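Local coordinates for 4-hydroxybutyrate CoA-transferase (Porphyromonas gingivalis, PDB 3EH7), which probably transfers coenzyme A from an acyl-CoA donor to a carboxylic acid such as acetate or 4-hydroxybutyrate, at residues G196-E199 with E200-R204; E242-D246 with G247-L251; T263-G267 with K268-T272; S362-N366 with G367-R371; Y391-E395 with Y396-Q400. One frame throughout, in Å; residues are numbered along the deposited sequence. Where two conformers were deposited one is given.

In the fold
All five contacts are local, each within one continuous stretch. Contact 2, a strand-to-helix junction, is buried and mainly apolar, its centre about 12 Å from that of the chain; its F244 packs on M269 and A271 of contact 3. Contact 4 is a surface hairpin of backbone bonds, waters and an arginine side-chain bond. The others are partly buried: contact 1 is a helix start held by i-to-i+4 bonds, contact 3 a type II turn, contact 5 a hairpin with CH-pi and ring-amide stacking. Contacts 3 and 5 share the mixed sheet, their centres about 28 Å apart. Contact 5 touches contact 1 through E395 against I202 and A201, and contact 4 through E395 and S362.

Contact 1: G196-E199 with E200-R204; sequences GEVE and EAIGR
G196 and E200 begin a run of i-to-i+4 backbone hydrogen bonds that continues through A201 to E197, I202 to V198 and G203 to E199, with N-H...O angles of 153° to 163°. These are the first two turns of helix 197-208, with G196 at its N-cap position. E200 N reaches G196 O at 2.9 Å, and I202 N meets V198 O at 3.0 Å in the plane of that carbonyl. The side chains follow the helical spacing. V198 and I202 lie side by side and point the same way, V198 CG1 touching I202 CD1 at 3.8 Å. V198 CG1 is trans to its own backbone N (chi1 160°), which sends this branch forward to I202. At the start of the helix, the E199 chain is bent at chi2 and turns its carboxylate back to the G196 amide, where G196 N to OE1 is a weak bond. E200 instead runs extended, and its OE2 lies 2.8 Å from R204 NH1; R204 has two conformers, so this salt bridge is not certain to persist. Helix 222-229 receives E199 and I202 through I223, while V198 and A201 rest on E395. One water donates to E197 O at 2.6 Å and, weakly, to E200 OE1 at 3.4 Å.

Contact 2: E242-D246 with G247-L251; sequences EMFSD and GVVEL
F244 and V248 meet where a short, weakly bonded strand, about 243-244, runs into helix 246-253, a strand-to-helix junction with S245 at the N-cap position. The apolar contacts come from the ring and CB of F244. CB touches V248 CB and CG2, and CD1 lies 3.8 Å from V248 CG1, which approaches the ring obliquely, whereas V249 CG2 comes to the ring edge near its plane, 4.0 Å from CE1. Both valines cross F244 at about a right angle. With chi1 at 68°, F244 CG sits between its backbone N and carbonyl carbon, which brings the ring against V248 and V249 of the first turn. Among the backbone bonds, S245 O accepts weakly from both V248 N and V249 N, and E250 N donates to D246 O at 3.0 Å, nearly in line with the carbonyl bond. The S245 hydroxyl makes no capping bond; its OG binds M275 O, while D246 OD1 binds S277 OG. A water joins two amides, accepting from V248 N at 3.1 Å and, weakly, from S245 N at 2.9 Å.

Contact 3: T263-G267 with K268-T272; sequences TLHPG and KMVAT
V270 CG2 comes to the H265 imidazole obliquely; beyond the two segments, the ring also meets that of Y293 with their planes about 35° apart. The closest touch to V270 is through H265 CB, 3.6 Å from CG2, and the two side chains cross at about a right angle. H265 NE2 is hydrogen-bonded to Y297 OH. A type II beta turn from H265 to K268 brings these residues together. K268 N donates to H265 O at 3.2 Å from above the carbonyl plane, 36° out of it, and G267 has the positive phi (73°) expected at the third position of this turn. K268 bends at chi2 and chi4, and its NZ forms a salt bridge with E291; a separate water links P266 O, to which it donates at 2.7 Å, with K268 NZ, from which it accepts weakly. The turn leads into strand 269-271, which lies between strands 238-240 and 290-292 of the mixed sheet, with Y297 of helix 295-298 beside H265.

Contact 4: S362-N366 with G367-R371; sequences STAKN and GTASR
R371 approaches T363 O through a side chain extended from CG to NE (chi3 -179°), while T363 turns its hydroxyl between its own backbone N and carbonyl carbon (chi1 69°), close to G367. The NE-H of R371 bonds T363 O at 3.2 Å from above the carbonyl plane. The oxygen lies near the edge of the guanidinium but tilted 22° from its plane, and A364 CB comes to the same group obliquely, 3.7 Å from NE. R371 N also donates to S362 O, so both backbone and side chain of this arginine bind the opposite arm of the hairpin. These residues form a two-stranded beta hairpin of strands 363-364 and 369-370. A364 and A369 form its hydrogen-bonded pair, with A364 N to A369 O at 2.7 Å and A369 N to A364 O at 3.0 Å; T363 and S370 form the neighbouring non-hydrogen-bonded pair. A type I' turn from K365 to T368 links the strands, and T368 and A369 both face A364 in a classic beta bulge. T368 N donates to K365 O at 3.1 Å within the turn. Water bridges both ends: one donates to S362 O and S370 OG, and another joins T363 OG1 to G367 N, accepting weakly from the latter. S370 OG also binds I372 O.

Contact 5: Y391-E395 with Y396-Q400; sequences YVVTE and YGIAQ
Y396 and E395 stand side by side at the turn of a beta hairpin, a type I beta turn from T394 to G397, while Y391 and Q400 stack at its open end. E395 CG lies over one face of the Y396 ring, a CH-pi contact with CG 3.8 Å from the ring centroid. E395 CG takes the position between its backbone N and carbonyl carbon, and the bend at chi2 lays the carboxylate along the ring, the two planes 28° apart. A water donates to E395 OE2 at 2.7 Å and also meets Y396 OH. In the Y391-Q400 pair, ring and amide planes are 18° apart and stacked. Q400 CG lies over the centre of the ring face, 4.2 Å from its centroid, and I398 CG2 touches the ring edge at CD2 (3.8 Å). Strands 391-394 and 397-400 run antiparallel at 165°, V392 with A399 and T394 with G397 giving the hydrogen-bonded pairs. V392 N to A399 O and A399 N to V392 O are both 2.8 Å. T394 OG1 accepts from Y396 N at 3.0 Å and is also bonded to I416 O, so the turn is tied to a neighbouring loop. E395 OE2 has S362 OG as a further partner, Q400 NE2 binds D390, and R422 makes a cation-pi contact with Y396. With S362 and a water both at OE2, its negative charge is probably stabilised beside the ring.

Contact 1: G196-E199 with E200-R204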
loop_
_atom_site.group_PDB
_atom_site.type_symbol
_atom_site.label_atom_id
_atom_site.label_comp_id
_atom_site.label_asym_id
_atom_site.label_seq_id
_atom_site.Cartn_x
_atom_site.Cartn_y
_atom_site.Cartn_z
ATOM N N GLY A 196 -30.854 -2.465 -10.471
ATOM C CA GLY A 196 -31.117 -2.887 -11.847
ATOM C C GLY A 196 -30.517 -4.262 -12.099
ATOM O O GLY A 196 -29.914 -4.860 -11.197
ATOM N N GLU A 197 -30.669 -4.770 -13.317
ATOM C CA GLU A 197 -30.178 -6.116 -13.638
ATOM C C GLU A 197 -28.623 -6.168 -13.711
ATOM O O GLU A 197 -28.029 -7.196 -13.419
ATOM C CB GLU A 197 -30.859 -6.678 -14.899
ATOM C CG GLU A 197 -30.021 -6.703 -16.180
ATOM C CD GLU A 197 -30.722 -7.446 -17.335
ATOM O OE1 GLU A 197 -31.844 -7.046 -17.732
ATOM O OE2 GLU A 197 -30.142 -8.435 -17.852
ATOM N N VAL A 198 -27.986 -5.063 -14.083
ATOM C CA VAL A 198 -26.532 -4.969 -14.033
ATOM C C VAL A 198 -26.083 -5.161 -12.582
ATOM O O VAL A 198 -25.247 -6.013 -12.303
ATOM C CB VAL A 198 -25.991 -3.629 -14.624
ATOM C CG1 VAL A 198 -24.582 -3.341 -14.130
ATOM C CG2 VAL A 198 -26.006 -3.660 -16.158
ATOM N N GLU A 199 -26.682 -4.411 -11.658
ATOM C CA GLU A 199 -26.303 -4.494 -10.245
ATOM C C GLU A 199 -26.615 -5.862 -9.655
ATOM O O GLU A 199 -25.873 -6.394 -8.828
ATOM C CB GLU A 199 -27.003 -3.416 -9.426
ATOM C CG GLU A 199 -26.503 -2.022 -9.710
ATOM C CD GLU A 199 -27.145 -1.394 -10.941
ATOM O OE1 GLU A 199 -28.167 -1.906 -11.447
ATOM O OE2 GLU A 199 -26.618 -0.377 -11.411
ATOM N N GLU A 200 -27.714 -6.430 -10.083
ATOM C CA GLU A 200 -28.076 -7.749 -9.629
ATOM C C GLU A 200 -27.039 -8.795 -10.048
ATOM O O GLU A 200 -26.652 -9.643 -9.244
ATOM C CB GLU A 200 -29.453 -8.131 -10.176
ATOM C CG GLU A 200 -30.036 -9.346 -9.501
ATOM C CD GLU A 200 -31.273 -9.890 -10.209
ATOM O OE1 GLU A 200 -31.643 -9.360 -11.281
ATOM O OE2 GLU A 200 -31.857 -10.867 -9.697
ATOM N N ALA A 201 -26.626 -8.732 -11.313
ATOM C CA ALA A 201 -25.597 -9.621 -11.847
ATOM C C ALA A 201 -24.281 -9.476 -11.066
ATOM O O ALA A 201 -23.655 -10.474 -10.710
ATOM C CB ALA A 201 -25.363 -9.350 -13.362
ATOM N N ILE A 202 -23.885 -8.232 -10.784
ATOM C CA ILE A 202 -22.658 -7.967 -9.988
ATOM C C ILE A 202 -22.804 -8.575 -8.580
ATOM O O ILE A 202 -21.918 -9.291 -8.104
ATOM C CB ILE A 202 -22.311 -6.444 -9.902
ATOM C CG1 ILE A 202 -22.019 -5.876 -11.306
ATOM C CG2 ILE A 202 -21.094 -6.197 -8.955
ATOM C CD1 ILE A 202 -22.161 -4.367 -11.428
ATOM N N GLY A 203 -23.951 -8.327 -7.946
ATOM C CA GLY A 203 -24.215 -8.806 -6.606
ATOM C C GLY A 203 -24.115 -10.312 -6.494
ATOM O O GLY A 203 -23.606 -10.844 -5.529
ATOM N N ARG A 204 -24.640 -10.983 -7.502
ATOM C CA ARG A 204 -24.653 -12.430 -7.551
ATOM C C ARG A 204 -23.227 -12.977 -7.676
ATOM O O ARG A 204 -22.877 -13.980 -7.042
ATOM C CB ARG A 204 -25.509 -12.883 -8.730
ATOM C CG ARG A 204 -26.299 -14.133 -8.482
ATOM C CD ARG A 204 -26.954 -14.595 -9.766
ATOM N NE ARG A 204 -28.042 -13.716 -10.175
ATOM C CZ ARG A 204 -29.309 -13.888 -9.816
ATOM N NH1 ARG A 204 -30.237 -13.043 -10.242
ATOM N NH2 ARG A 204 -29.647 -14.902 -9.028
HETATM O O HOH W 1 -29.162 -9.479 -13.543
#

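Contact 2: E242-D246 with G247-L251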
loop_
_atom_site.group_PDB
_atom_site.type_symbol
_atom_site.label_atom_id
_atom_site.label_comp_id
_atom_site.label_asym_id
_atom_site.label_seq_id
_atom_site.Cartn_x
_atom_site.Cartn_y
_atom_site.Cartn_z
ATOM N N GLU A 242 -15.818 -0.278 7.070
ATOM C CA GLU A 242 -15.685 1.149 7.261
ATOM C C GLU A 242 -17.041 1.706 7.715
ATOM O O GLU A 242 -17.145 2.496 8.672
ATOM C CB GLU A 242 -15.213 1.841 5.991
ATOM C CG GLU A 242 -14.768 3.288 6.257
ATOM C CD GLU A 242 -14.216 3.952 5.015
ATOM O OE1 GLU A 242 -13.151 3.492 4.559
ATOM O OE2 GLU A 242 -14.850 4.906 4.498
HETATM N N MSE A 243 -18.086 1.293 7.015
HETATM C CA MSE A 243 -19.437 1.675 7.392
HETATM C C MSE A 243 -20.406 0.574 7.013
HETATM O O MSE A 243 -20.097 -0.267 6.212
HETATM C CB MSE A 243 -19.824 3.012 6.736
HETATM C CG MSE A 243 -19.872 2.976 5.230
HETATM SE SE MSE A 243 -21.585 2.469 4.451
HETATM C CE MSE A 243 -22.687 3.991 4.992
ATOM N N PHE A 244 -21.582 0.597 7.624
ATOM C CA PHE A 244 -22.696 -0.224 7.146
ATOM C C PHE A 244 -23.998 0.556 7.198
ATOM O O PHE A 244 -24.022 1.709 7.648
ATOM C CB PHE A 244 -22.775 -1.599 7.821
ATOM C CG PHE A 244 -23.129 -1.565 9.274
ATOM C CD1 PHE A 244 -24.445 -1.484 9.685
ATOM C CD2 PHE A 244 -22.132 -1.660 10.239
ATOM C CE1 PHE A 244 -24.771 -1.461 11.048
ATOM C CE2 PHE A 244 -22.453 -1.635 11.588
ATOM C CZ PHE A 244 -23.791 -1.558 11.993
ATOM N N SER A 245 -25.055 -0.075 6.704
ATOM C CA SER A 245 -26.314 0.593 6.464
ATOM C C SER A 245 -27.443 -0.422 6.560
ATOM O O SER A 245 -27.279 -1.466 7.185
ATOM C CB SER A 245 -26.295 1.245 5.071
ATOM O OG SER A 245 -27.315 2.205 4.925
ATOM N N ASP A 246 -28.555 -0.121 5.878
ATOM C CA ASP A 246 -29.787 -0.887 6.015
ATOM C C ASP A 246 -29.615 -2.328 5.622
ATOM O O ASP A 246 -30.141 -3.214 6.306
ATOM C CB ASP A 246 -30.927 -0.261 5.200
ATOM C CG ASP A 246 -31.438 1.034 5.821
ATOM O OD1 ASP A 246 -32.501 1.005 6.485
ATOM O OD2 ASP A 246 -30.761 2.080 5.656
ATOM N N GLY A 247 -28.894 -2.557 4.524
ATOM C CA GLY A 247 -28.723 -3.902 3.941
ATOM C C GLY A 247 -28.072 -4.881 4.909
ATOM O O GLY A 247 -28.472 -6.036 4.977
ATOM N N VAL A 248 -27.082 -4.391 5.670
ATOM C CA VAL A 248 -26.386 -5.204 6.665
ATOM C C VAL A 248 -27.326 -5.523 7.812
ATOM O O VAL A 248 -27.435 -6.683 8.206
ATOM C CB VAL A 248 -25.042 -4.549 7.179
ATOM C CG1 VAL A 248 -24.657 -5.070 8.560
ATOM C CG2 VAL A 248 -23.904 -4.840 6.200
ATOM N N VAL A 249 -28.024 -4.511 8.323
ATOM C CA VAL A 249 -28.939 -4.705 9.458
ATOM C C VAL A 249 -30.025 -5.724 9.128
ATOM O O VAL A 249 -30.461 -6.488 9.998
ATOM C CB VAL A 249 -29.595 -3.387 9.896
ATOM C CG1 VAL A 249 -30.710 -3.656 10.924
ATOM C CG2 VAL A 249 -28.567 -2.400 10.445
ATOM N N GLU A 250 -30.470 -5.732 7.875
ATOM C CA GLU A 250 -31.498 -6.697 7.429
ATOM C C GLU A 250 -30.962 -8.114 7.552
ATOM O O GLU A 250 -31.674 -9.012 7.979
ATOM C CB GLU A 250 -31.946 -6.419 5.984
ATOM C CG GLU A 250 -32.945 -7.447 5.455
ATOM C CD GLU A 250 -33.260 -7.284 3.962
ATOM O OE1 GLU A 250 -32.589 -6.483 3.252
ATOM O OE2 GLU A 250 -34.179 -7.985 3.502
ATOM N N LEU A 251 -29.691 -8.317 7.207
ATOM C CA LEU A 251 -29.104 -9.646 7.361
ATOM C C LEU A 251 -28.793 -9.988 8.810
ATOM O O LEU A 251 -28.691 -11.164 9.151
ATOM C CB LEU A 251 -27.867 -9.820 6.484
ATOM C CG LEU A 251 -28.099 -10.120 5.006
ATOM C CD1 LEU A 251 -26.792 -10.001 4.260
ATOM C CD2 LEU A 251 -28.674 -11.487 4.803
HETATM O O HOH W 2 -25.299 -2.066 4.567
#

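Contact 3: T263-G267 with K268-T272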
loop_
_atom_site.group_PDB
_atom_site.type_symbol
_atom_site.label_atom_id
_atom_site.label_comp_id
_atom_site.label_asym_id
_atom_site.label_seq_id
_atom_site.Cartn_x
_atom_site.Cartn_y
_atom_site.Cartn_z
ATOM N N THR A 263 -12.736 -13.605 14.379
ATOM C CA THR A 263 -11.579 -13.793 15.221
ATOM C C THR A 263 -11.164 -12.498 15.913
ATOM O O THR A 263 -10.258 -12.510 16.731
ATOM C CB THR A 263 -10.437 -14.346 14.386
ATOM O OG1 THR A 263 -10.262 -13.491 13.250
ATOM C CG2 THR A 263 -10.793 -15.811 13.942
ATOM N N LEU A 264 -11.820 -11.391 15.578
ATOM C CA LEU A 264 -11.651 -10.132 16.284
ATOM C C LEU A 264 -13.047 -9.603 16.560
ATOM O O LEU A 264 -13.881 -9.619 15.676
ATOM C CB LEU A 264 -10.871 -9.122 15.426
ATOM C CG LEU A 264 -10.412 -7.853 16.157
ATOM C CD1 LEU A 264 -9.279 -8.153 17.200
ATOM C CD2 LEU A 264 -9.969 -6.798 15.135
ATOM N N HIS A 265 -13.283 -9.121 17.771
ATOM C CA HIS A 265 -14.576 -8.604 18.170
ATOM C C HIS A 265 -15.715 -9.535 17.782
ATOM O O HIS A 265 -16.612 -9.130 17.042
ATOM C CB HIS A 265 -14.789 -7.195 17.602
ATOM C CG HIS A 265 -13.733 -6.228 18.034
ATOM N ND1 HIS A 265 -13.566 -5.848 19.355
ATOM C CD2 HIS A 265 -12.736 -5.635 17.342
ATOM C CE1 HIS A 265 -12.527 -5.034 19.444
ATOM N NE2 HIS A 265 -12.005 -4.883 18.235
ATOM N N PRO A 266 -15.677 -10.788 18.292
ATOM C CA PRO A 266 -16.698 -11.765 17.971
ATOM C C PRO A 266 -18.067 -11.325 18.437
ATOM O O PRO A 266 -18.194 -10.673 19.477
ATOM C CB PRO A 266 -16.237 -13.033 18.688
ATOM C CG PRO A 266 -15.327 -12.570 19.739
ATOM C CD PRO A 266 -14.679 -11.322 19.238
ATOM N N GLY A 267 -19.069 -11.614 17.612
ATOM C CA GLY A 267 -20.440 -11.226 17.880
ATOM C C GLY A 267 -20.774 -9.756 17.717
ATOM O O GLY A 267 -21.894 -9.359 17.997
ATOM N N LYS A 268 -19.824 -8.940 17.273
ATOM C CA LYS A 268 -20.039 -7.499 17.158
ATOM C C LYS A 268 -19.955 -7.037 15.715
ATOM O O LYS A 268 -19.177 -7.587 14.948
ATOM C CB LYS A 268 -18.990 -6.721 17.972
ATOM C CG LYS A 268 -18.818 -7.170 19.442
ATOM C CD LYS A 268 -20.038 -6.876 20.291
ATOM C CE LYS A 268 -19.824 -7.357 21.735
ATOM N NZ LYS A 268 -18.572 -6.778 22.302
HETATM N N MSE A 269 -20.752 -6.017 15.365
HETATM C CA MSE A 269 -20.612 -5.317 14.096
HETATM C C MSE A 269 -19.704 -4.125 14.369
HETATM O O MSE A 269 -20.074 -3.227 15.117
HETATM C CB MSE A 269 -21.967 -4.820 13.582
HETATM C CG MSE A 269 -23.009 -5.922 13.323
HETATM SE SE MSE A 269 -24.784 -5.125 13.409
HETATM C CE MSE A 269 -25.187 -5.665 15.238
ATOM N N VAL A 270 -18.519 -4.132 13.771
ATOM C CA VAL A 270 -17.509 -3.097 14.003
ATOM C C VAL A 270 -17.416 -2.231 12.749
ATOM O O VAL A 270 -17.352 -2.760 11.623
ATOM C CB VAL A 270 -16.174 -3.754 14.320
ATOM C CG1 VAL A 270 -15.037 -2.733 14.342
ATOM C CG2 VAL A 270 -16.272 -4.510 15.641
ATOM N N ALA A 271 -17.440 -0.920 12.947
ATOM C CA ALA A 271 -17.444 0.067 11.886
ATOM C C ALA A 271 -16.792 1.337 12.429
ATOM O O ALA A 271 -16.482 1.412 13.599
ATOM C CB ALA A 271 -18.900 0.355 11.391
ATOM N N THR A 272 -16.599 2.339 11.575
ATOM C CA THR A 272 -16.087 3.637 12.018
ATOM C C THR A 272 -17.092 4.754 11.820
ATOM O O THR A 272 -17.044 5.732 12.546
ATOM C CB THR A 272 -14.683 3.948 11.417
ATOM O OG1 THR A 272 -14.037 4.964 12.191
ATOM C CG2 THR A 272 -14.721 4.348 9.930
HETATM O O HOH W 3 -16.653 -9.385 21.308
#

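Contact 4: S362-N366 with G367-R371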
loop_
_atom_site.group_PDB
_atom_site.type_symbol
_atom_site.label_atom_id
_atom_site.label_comp_id
_atom_site.label_asym_id
_atom_site.label_seq_id
_atom_site.Cartn_x
_atom_site.Cartn_y
_atom_site.Cartn_z
ATOM N N SER A 362 -19.759 -2.460 -15.916
ATOM C CA SER A 362 -18.748 -2.501 -16.966
ATOM C C SER A 362 -18.705 -1.187 -17.757
ATOM O O SER A 362 -17.724 -0.916 -18.475
ATOM C CB SER A 362 -18.965 -3.692 -17.903
ATOM O OG SER A 362 -20.135 -3.544 -18.686
ATOM N N THR A 363 -19.753 -0.371 -17.625
ATOM C CA THR A 363 -19.854 0.859 -18.421
ATOM C C THR A 363 -20.211 2.053 -17.553
ATOM O O THR A 363 -20.571 1.921 -16.387
ATOM C CB THR A 363 -20.915 0.755 -19.570
ATOM O OG1 THR A 363 -22.224 0.696 -18.996
ATOM C CG2 THR A 363 -20.686 -0.477 -20.472
ATOM N N ALA A 364 -20.088 3.226 -18.146
ATOM C CA ALA A 364 -20.459 4.465 -17.488
ATOM C C ALA A 364 -21.021 5.442 -18.530
ATOM O O ALA A 364 -20.930 5.216 -19.750
ATOM C CB ALA A 364 -19.266 5.061 -16.787
ATOM N N LYS A 365 -21.598 6.526 -18.030
ATOM C CA LYS A 365 -22.074 7.636 -18.857
ATOM C C LYS A 365 -23.076 7.084 -19.851
ATOM O O LYS A 365 -22.944 7.250 -21.070
ATOM C CB LYS A 365 -20.913 8.379 -19.538
ATOM C CG LYS A 365 -19.953 9.059 -18.541
ATOM C CD LYS A 365 -19.197 10.262 -19.143
ATOM C CE LYS A 365 -18.451 9.945 -20.452
ATOM N NZ LYS A 365 -17.119 9.242 -20.269
ATOM N N ASN A 366 -24.044 6.367 -19.286
ATOM C CA ASN A 366 -25.183 5.878 -20.009
ATOM C C ASN A 366 -24.782 4.882 -21.082
ATOM O O ASN A 366 -25.403 4.818 -22.161
ATOM C CB ASN A 366 -25.965 7.069 -20.597
ATOM C CG ASN A 366 -27.423 6.784 -20.722
ATOM O OD1 ASN A 366 -28.079 7.190 -21.686
ATOM N ND2 ASN A 366 -27.954 6.060 -19.751
ATOM N N GLY A 367 -23.737 4.104 -20.785
ATOM C CA GLY A 367 -23.271 3.051 -21.674
ATOM C C GLY A 367 -22.375 3.523 -22.798
ATOM O O GLY A 367 -21.971 2.721 -23.650
ATOM N N THR A 368 -22.046 4.816 -22.798
ATOM C CA THR A 368 -21.184 5.412 -23.839
ATOM C C THR A 368 -19.689 5.300 -23.510
ATOM O O THR A 368 -18.854 5.579 -24.361
ATOM C CB THR A 368 -21.490 6.912 -24.023
ATOM O OG1 THR A 368 -21.288 7.603 -22.785
ATOM C CG2 THR A 368 -22.923 7.120 -24.485
ATOM N N ALA A 369 -19.368 4.909 -22.272
ATOM C CA ALA A 369 -17.977 4.821 -21.775
ATOM C C ALA A 369 -17.756 3.477 -21.077
ATOM O O ALA A 369 -18.669 2.957 -20.448
ATOM C CB ALA A 369 -17.696 5.958 -20.786
ATOM N N SER A 370 -16.534 2.956 -21.163
ATOM C CA SER A 370 -16.131 1.724 -20.481
ATOM C C SER A 370 -15.422 2.036 -19.158
ATOM O O SER A 370 -14.586 2.922 -19.107
ATOM C CB SER A 370 -15.159 0.979 -21.384
ATOM O OG SER A 370 -14.784 -0.251 -20.828
ATOM N N ARG A 371 -15.736 1.322 -18.084
ATOM C CA ARG A 371 -14.902 1.406 -16.870
ATOM C C ARG A 371 -13.618 0.536 -16.921
ATOM O O ARG A 371 -12.765 0.616 -16.027
ATOM C CB ARG A 371 -15.705 1.043 -15.633
ATOM C CG ARG A 371 -16.923 1.846 -15.458
ATOM C CD ARG A 371 -17.402 1.874 -14.015
ATOM N NE ARG A 371 -18.619 2.685 -13.967
ATOM C CZ ARG A 371 -19.097 3.260 -12.871
ATOM N NH1 ARG A 371 -18.476 3.128 -11.685
ATOM N NH2 ARG A 371 -20.203 3.979 -12.952
HETATM O O HOH W 4 -16.729 -2.292 -20.393
HETATM O O HOH W 5 -23.265 3.179 -18.325
#

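Contact 5: Y391-E395 with Y396-Q400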
loop_
_atom_site.group_PDB
_atom_site.type_symbol
_atom_site.label_atom_id
_atom_site.label_comp_id
_atom_site.label_asym_id
_atom_site.label_seq_id
_atom_site.Cartn_x
_atom_site.Cartn_y
_atom_site.Cartn_z
ATOM N N TYR A 391 -9.551 -9.424 -6.990
ATOM C CA TYR A 391 -10.691 -9.680 -7.873
ATOM C C TYR A 391 -11.298 -8.419 -8.443
ATOM O O TYR A 391 -11.401 -7.364 -7.768
ATOM C CB TYR A 391 -11.814 -10.390 -7.118
ATOM C CG TYR A 391 -11.513 -11.786 -6.654
ATOM C CD1 TYR A 391 -10.973 -12.007 -5.389
ATOM C CD2 TYR A 391 -11.810 -12.891 -7.449
ATOM C CE1 TYR A 391 -10.699 -13.295 -4.931
ATOM C CE2 TYR A 391 -11.554 -14.201 -7.004
ATOM C CZ TYR A 391 -11.000 -14.378 -5.743
ATOM O OH TYR A 391 -10.733 -15.605 -5.269
ATOM N N VAL A 392 -11.741 -8.528 -9.685
ATOM C CA VAL A 392 -12.527 -7.486 -10.313
ATOM C C VAL A 392 -13.805 -8.131 -10.793
ATOM O O VAL A 392 -13.769 -9.209 -11.385
ATOM C CB VAL A 392 -11.775 -6.832 -11.492
ATOM C CG1 VAL A 392 -12.683 -5.839 -12.235
ATOM C CG2 VAL A 392 -10.477 -6.150 -10.995
ATOM N N VAL A 393 -14.939 -7.495 -10.516
ATOM C CA VAL A 393 -16.248 -8.079 -10.836
ATOM C C VAL A 393 -17.143 -7.093 -11.572
ATOM O O VAL A 393 -17.329 -5.948 -11.119
ATOM C CB VAL A 393 -16.993 -8.542 -9.555
ATOM C CG1 VAL A 393 -18.349 -9.107 -9.909
ATOM C CG2 VAL A 393 -16.165 -9.578 -8.759
ATOM N N THR A 394 -17.667 -7.531 -12.717
ATOM C CA THR A 394 -18.705 -6.800 -13.438
ATOM C C THR A 394 -19.934 -7.682 -13.630
ATOM O O THR A 394 -19.943 -8.834 -13.216
ATOM C CB THR A 394 -18.227 -6.306 -14.805
ATOM O OG1 THR A 394 -18.137 -7.413 -15.703
ATOM C CG2 THR A 394 -16.878 -5.579 -14.700
ATOM N N GLU A 395 -20.962 -7.123 -14.261
ATOM C CA GLU A 395 -22.138 -7.894 -14.667
ATOM C C GLU A 395 -21.777 -9.013 -15.623
ATOM O O GLU A 395 -22.579 -9.900 -15.799
ATOM C CB GLU A 395 -23.221 -7.006 -15.308
ATOM C CG GLU A 395 -22.886 -6.377 -16.696
ATOM C CD GLU A 395 -22.287 -4.961 -16.600
ATOM O OE1 GLU A 395 -21.542 -4.669 -15.624
ATOM O OE2 GLU A 395 -22.563 -4.143 -17.507
ATOM N N TYR A 396 -20.590 -8.975 -16.241
ATOM C CA TYR A 396 -20.208 -10.026 -17.196
ATOM C C TYR A 396 -19.329 -11.100 -16.588
ATOM O O TYR A 396 -19.042 -12.076 -17.249
ATOM C CB TYR A 396 -19.565 -9.437 -18.456
ATOM C CG TYR A 396 -20.543 -8.581 -19.217
ATOM C CD1 TYR A 396 -21.512 -9.156 -20.031
ATOM C CD2 TYR A 396 -20.516 -7.189 -19.095
ATOM C CE1 TYR A 396 -22.451 -8.349 -20.722
ATOM C CE2 TYR A 396 -21.432 -6.381 -19.764
ATOM C CZ TYR A 396 -22.397 -6.971 -20.557
ATOM O OH TYR A 396 -23.277 -6.140 -21.184
ATOM N N GLY A 397 -18.935 -10.946 -15.324
ATOM C CA GLY A 397 -18.229 -12.021 -14.626
ATOM C C GLY A 397 -17.113 -11.567 -13.703
ATOM O O GLY A 397 -17.045 -10.416 -13.294
ATOM N N ILE A 398 -16.235 -12.503 -13.386
ATOM C CA ILE A 398 -15.269 -12.347 -12.318
ATOM C C ILE A 398 -13.880 -12.507 -12.938
ATOM O O ILE A 398 -13.687 -13.432 -13.754
ATOM C CB ILE A 398 -15.464 -13.474 -11.237
ATOM C CG1 ILE A 398 -16.819 -13.336 -10.520
ATOM C CG2 ILE A 398 -14.350 -13.468 -10.228
ATOM C CD1 ILE A 398 -17.349 -14.655 -9.902
ATOM N N ALA A 399 -12.931 -11.639 -12.565
ATOM C CA ALA A 399 -11.516 -11.831 -12.914
ATOM C C ALA A 399 -10.662 -11.792 -11.662
ATOM O O ALA A 399 -10.886 -10.925 -10.822
ATOM C CB ALA A 399 -11.049 -10.737 -13.876
ATOM N N GLN A 400 -9.723 -12.722 -11.500
ATOM C CA GLN A 400 -8.717 -12.589 -10.434
ATOM C C GLN A 400 -7.366 -12.247 -11.064
ATOM O O GLN A 400 -6.859 -12.993 -11.899
ATOM C CB GLN A 400 -8.620 -13.831 -9.529
ATOM C CG GLN A 400 -7.663 -13.619 -8.271
ATOM C CD GLN A 400 -7.692 -14.797 -7.262
ATOM O OE1 GLN A 400 -7.964 -15.943 -7.650
ATOM N NE2 GLN A 400 -7.408 -14.510 -5.958
HETATM O O HOH W 6 -8.948 -15.718 -3.370
HETATM O O HOH W 7 -24.362 -4.673 -19.477
#